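Local coordinates for protein orotidine 5'-phosphate decarboxylase (Methanocaldococcus jannaschii, PDB 4LUI) that probably catalyses the decarboxylation of orotidine 5'-monophosphate to uridine 5'-monophosphate, the last step of de novo UMP synthesis, at residues Leu26-Leu31 against Asp48-Gly53; Val52-Val57 against Ala78-Ala83. All blocks are in the same frame, centred on the assembly; numbering follows the deposited sequence.

Contact 1: residues Leu26-Leu31 against Asp48-Gly53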
# COMPACT_ATOMS: atom_id res chain seq x y z
N LEU B 26 -5.23 17.05 8.40
CA LEU B 26 -5.91 17.16 7.11
C LEU B 26 -5.58 15.97 6.23
O LEU B 26 -4.40 15.71 5.97
CB LEU B 26 -5.50 18.47 6.40
CG LEU B 26 -5.98 18.62 4.95
CD1 LEU B 26 -7.51 18.63 4.89
CD2 LEU B 26 -5.40 19.88 4.29
N ALA B 27 -6.61 15.25 5.76
CA ALA B 27 -6.41 14.22 4.75
C ALA B 27 -6.43 14.90 3.39
O ALA B 27 -7.50 15.25 2.87
CB ALA B 27 -7.49 13.11 4.84
N LEU B 28 -5.26 15.12 2.81
CA LEU B 28 -5.14 15.96 1.63
C LEU B 28 -5.30 15.11 0.38
O LEU B 28 -4.36 14.90 -0.38
CB LEU B 28 -3.78 16.67 1.62
CG LEU B 28 -3.54 17.69 0.50
CD1 LEU B 28 -4.63 18.75 0.51
CD2 LEU B 28 -2.18 18.32 0.67
N ASP B 29 -6.52 14.63 0.18
CA ASP B 29 -6.77 13.65 -0.87
C ASP B 29 -7.22 14.31 -2.17
O ASP B 29 -8.37 14.19 -2.60
CB ASP B 29 -7.79 12.63 -0.37
CG ASP B 29 -7.29 11.83 0.81
OD1 ASP B 29 -6.06 11.60 0.90
OD2 ASP B 29 -8.11 11.45 1.66
N VAL B 30 -6.29 15.05 -2.77
CA VAL B 30 -6.50 15.62 -4.10
C VAL B 30 -5.49 14.96 -5.03
O VAL B 30 -4.53 14.35 -4.57
CB VAL B 30 -6.35 17.15 -4.10
CG1 VAL B 30 -7.42 17.77 -3.21
CG2 VAL B 30 -4.96 17.55 -3.63
N LEU B 31 -5.72 15.03 -6.33
CA LEU B 31 -4.83 14.39 -7.29
C LEU B 31 -3.82 15.36 -7.87
O LEU B 31 -2.73 14.96 -8.28
CB LEU B 31 -5.63 13.78 -8.43
CG LEU B 31 -6.63 12.68 -8.07
CD1 LEU B 31 -7.39 12.28 -9.32
CD2 LEU B 31 -5.92 11.48 -7.48
N ASP B 48 -2.67 20.75 12.24
CA ASP B 48 -1.48 20.35 12.99
C ASP B 48 -0.67 19.33 12.20
O ASP B 48 0.53 19.17 12.44
CB ASP B 48 -1.88 19.76 14.35
CG ASP B 48 -2.59 20.77 15.21
OD1 ASP B 48 -1.94 21.75 15.62
OD2 ASP B 48 -3.80 20.60 15.45
N ALA B 49 -1.32 18.66 11.27
CA ALA B 49 -0.66 17.64 10.45
C ALA B 49 -1.31 17.53 9.09
O ALA B 49 -2.48 17.86 8.93
CB ALA B 49 -0.68 16.27 11.16
N ILE B 50 -0.55 17.06 8.11
CA ILE B 50 -1.08 16.82 6.77
C ILE B 50 -0.80 15.37 6.40
O ILE B 50 0.35 14.92 6.51
CB ILE B 50 -0.42 17.76 5.74
CG1 ILE B 50 -0.72 19.22 6.11
CG2 ILE B 50 -0.94 17.44 4.33
CD1 ILE B 50 0.00 20.23 5.27
N LYS B 51 -1.84 14.66 5.97
CA LYS B 51 -1.72 13.25 5.57
C LYS B 51 -1.86 13.15 4.05
O LYS B 51 -2.85 13.63 3.48
CB LYS B 51 -2.79 12.41 6.29
CG LYS B 51 -2.70 10.89 6.05
CD LYS B 51 -3.72 10.10 6.89
CE LYS B 51 -5.15 10.23 6.36
NZ LYS B 51 -5.34 9.59 5.03
N VAL B 52 -0.88 12.54 3.41
CA VAL B 52 -0.90 12.38 1.97
C VAL B 52 -0.88 10.90 1.61
O VAL B 52 -0.27 10.09 2.32
CB VAL B 52 0.28 13.10 1.28
CG1 VAL B 52 0.18 14.62 1.47
CG2 VAL B 52 1.60 12.57 1.78
N GLY B 53 -1.56 10.56 0.53
CA GLY B 53 -1.62 9.16 0.12
C GLY B 53 -1.03 8.92 -1.25
O GLY B 53 -0.56 9.85 -1.91
O HOH W 1 -3.45 12.33 -0.43
O HOH W 2 -4.55 11.51 3.05
O HOH W 3 -7.74 9.52 3.54
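The carboxylate of D29 is joined to K51 and G53 through water: one water bonds D29 OD1 (2.6 Å), K51 O and K51 NZ, and another joins D29 OD2 to K51 NZ, so the unlike charges are linked without touching. A third water ties L28 O and D29 OD1 to G53 N. The peptide groups of the two strands meet directly. L26 N bonds to A49 O at 2.9 Å, while L26 O receives K51 N at 2.8 Å and K51 O receives L28 N at 2.9 Å. This is the alternating pattern of parallel strands, with L26 facing I50 and A27 facing K51. K51 starts extended and then bends (chi3 74°, chi4 67°), which lays CE 4.0 Å from A27 CB; the short methyl of A27 lets the bent lysine lie against it. K51 NZ also makes a salt bridge with D79, and both D29 and K51 are predicted to bind substrate. On the side of I50, the L28 side chain runs alongside it, L28 CD2 4.0 Å from I50 CG2. Inverse gamma turns centred on L28 and D29 lead the chain out of the strand. The pair belongs to the beta-alpha-beta unit of strand 23-27, helix 33-43 and strand 49-53 in the TIM barrel: L28 and I50 pack on V40 of that helix and on I68 of helix 63-72, while A27 continues the sheet to V210.

Contact 2: residues Val52-Val57 against Ala78-Ala83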
# COMPACT_ATOMS: atom_id res chain seq x y z
N VAL B 52 -0.88 12.54 3.41
CA VAL B 52 -0.90 12.38 1.97
C VAL B 52 -0.88 10.90 1.61
O VAL B 52 -0.27 10.09 2.32
CB VAL B 52 0.28 13.10 1.28
CG1 VAL B 52 0.18 14.62 1.47
CG2 VAL B 52 1.60 12.57 1.78
N GLY B 53 -1.56 10.56 0.53
CA GLY B 53 -1.62 9.16 0.12
C GLY B 53 -1.03 8.92 -1.25
O GLY B 53 -0.56 9.85 -1.91
N TYR B 54 -1.08 7.67 -1.69
CA TYR B 54 -0.57 7.31 -3.01
C TYR B 54 -1.18 8.00 -4.23
O TYR B 54 -0.46 8.28 -5.18
CB TYR B 54 -0.59 5.79 -3.19
CG TYR B 54 0.59 5.09 -2.52
CD1 TYR B 54 1.89 5.51 -2.77
CD2 TYR B 54 0.40 3.99 -1.69
CE1 TYR B 54 2.97 4.88 -2.20
CE2 TYR B 54 1.49 3.34 -1.11
CZ TYR B 54 2.77 3.80 -1.38
OH TYR B 54 3.88 3.19 -0.82
N PRO B 55 -2.51 8.22 -4.24
CA PRO B 55 -3.02 8.86 -5.46
C PRO B 55 -2.36 10.20 -5.77
O PRO B 55 -2.04 10.48 -6.93
CB PRO B 55 -4.52 9.00 -5.17
CG PRO B 55 -4.80 7.84 -4.21
CD PRO B 55 -3.59 7.81 -3.33
N LEU B 56 -2.12 11.00 -4.73
CA LEU B 56 -1.43 12.26 -4.93
C LEU B 56 0.04 12.03 -5.26
O LEU B 56 0.57 12.58 -6.23
CB LEU B 56 -1.54 13.14 -3.70
CG LEU B 56 -0.75 14.46 -3.72
CD1 LEU B 56 -1.19 15.35 -4.87
CD2 LEU B 56 -0.89 15.18 -2.40
N VAL B 57 0.70 11.20 -4.46
CA VAL B 57 2.15 11.03 -4.57
C VAL B 57 2.59 10.28 -5.84
O VAL B 57 3.63 10.58 -6.41
CB VAL B 57 2.72 10.38 -3.30
CG1 VAL B 57 4.22 10.14 -3.44
CG2 VAL B 57 2.45 11.28 -2.10
N ALA B 78 2.68 10.01 5.66
CA ALA B 78 2.42 9.30 4.41
C ALA B 78 1.53 8.10 4.64
O ALA B 78 1.95 7.12 5.27
CB ALA B 78 3.72 8.88 3.75
N ASP B 79 0.30 8.17 4.15
CA ASP B 79 -0.66 7.11 4.36
C ASP B 79 -0.50 6.10 3.23
O ASP B 79 -1.27 6.09 2.26
CB ASP B 79 -2.08 7.68 4.40
CG ASP B 79 -3.11 6.66 4.85
OD1 ASP B 79 -2.74 5.49 5.10
OD2 ASP B 79 -4.30 7.04 4.94
N PHE B 80 0.53 5.26 3.36
CA PHE B 80 0.93 4.36 2.27
C PHE B 80 0.55 2.91 2.54
O PHE B 80 0.85 2.03 1.72
CB PHE B 80 2.44 4.46 2.07
CG PHE B 80 2.88 5.71 1.35
CD1 PHE B 80 1.96 6.66 0.93
CD2 PHE B 80 4.22 5.92 1.08
CE1 PHE B 80 2.38 7.82 0.25
CE2 PHE B 80 4.65 7.05 0.40
CZ PHE B 80 3.73 8.01 -0.02
N LYS B 81 -0.11 2.67 3.67
CA LYS B 81 -0.64 1.34 3.99
C LYS B 81 0.39 0.23 3.73
O LYS B 81 0.06 -0.78 3.11
CB LYS B 81 -1.89 1.05 3.14
CG LYS B 81 -3.08 2.00 3.39
CD LYS B 81 -3.45 2.07 4.86
CE LYS B 81 -4.89 2.58 5.06
NZ LYS B 81 -5.05 3.99 4.58
N VAL B 82 1.62 0.44 4.19
CA VAL B 82 2.74 -0.42 3.80
C VAL B 82 2.44 -1.86 4.20
O VAL B 82 2.03 -2.13 5.33
CB VAL B 82 4.05 0.03 4.47
CG1 VAL B 82 5.21 -0.76 3.91
CG2 VAL B 82 4.29 1.53 4.24
N ALA B 83 2.60 -2.78 3.26
CA ALA B 83 2.09 -4.12 3.44
C ALA B 83 2.89 -5.13 2.64
O ALA B 83 2.32 -5.95 1.91
CB ALA B 83 0.60 -4.16 3.03
O HOH W 4 -2.66 5.79 -0.11
O HOH W 5 3.31 1.01 0.72
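Y54 lays its ring over that of F80 in an offset stack, the centroids 3.9 Å apart and the planes only 13° from parallel. Y54 CE1 lies over the centre of the F80 ring and F80 CD1 over that of Y54, with Y54 CZ 3.3 Å from F80 CG. On the opposite face of the F80 ring sits A78 CB, a methyl small enough to lie over its centre, and near the ring plane the backbone of G53 approaches the edge. V57 meets the far end of the ring obliquely, CG1 4.1 Å from F80 CZ. Tyrosine suits its place because its hydroxyl reaches a water that lies 2.7 Å from Y54 OH and 2.8 Å from F80 O; a second water joins Y54 N to D79 O just after G53, the N-cap. The strands themselves are joined by D79 N to V52 O at 2.7 Å. Beyond the stack, K81 NZ, the predicted proton donor, forms a salt bridge to D79 OD1 (2.8 Å) on its syn side, 26° out of the carboxylate plane, and another to D84 of the second subunit. The Y54 ring also stacks on Y54 of that subunit, placing this contact at the dimer interface. Within the chain, Y54 and F80 rest on helix 86-97, V57 touches helix 63-72, and A78 bonds to strand 102-106.

How the contacts relate
From the N terminus, strand 23-27 leads through helix 33-43 to strand 49-53, and contact 1 closes that loop. The same strand then opens contact 2: V52 and G53 belong to both, after which helices 54-60 and 63-72 bring the chain back to strand 75-82, where the second loop closes. The loops therefore follow one another with a short overlap, neither enclosing the other, and align the first three strands of the barrel in order. Between the neighbouring strands, the K51-D79 salt bridge joins residues of both contacts within the one predicted substrate site. Outside the strands, L31 packs on P55 and V30 on L56, tying the first strand's exit loop to helix 54-60.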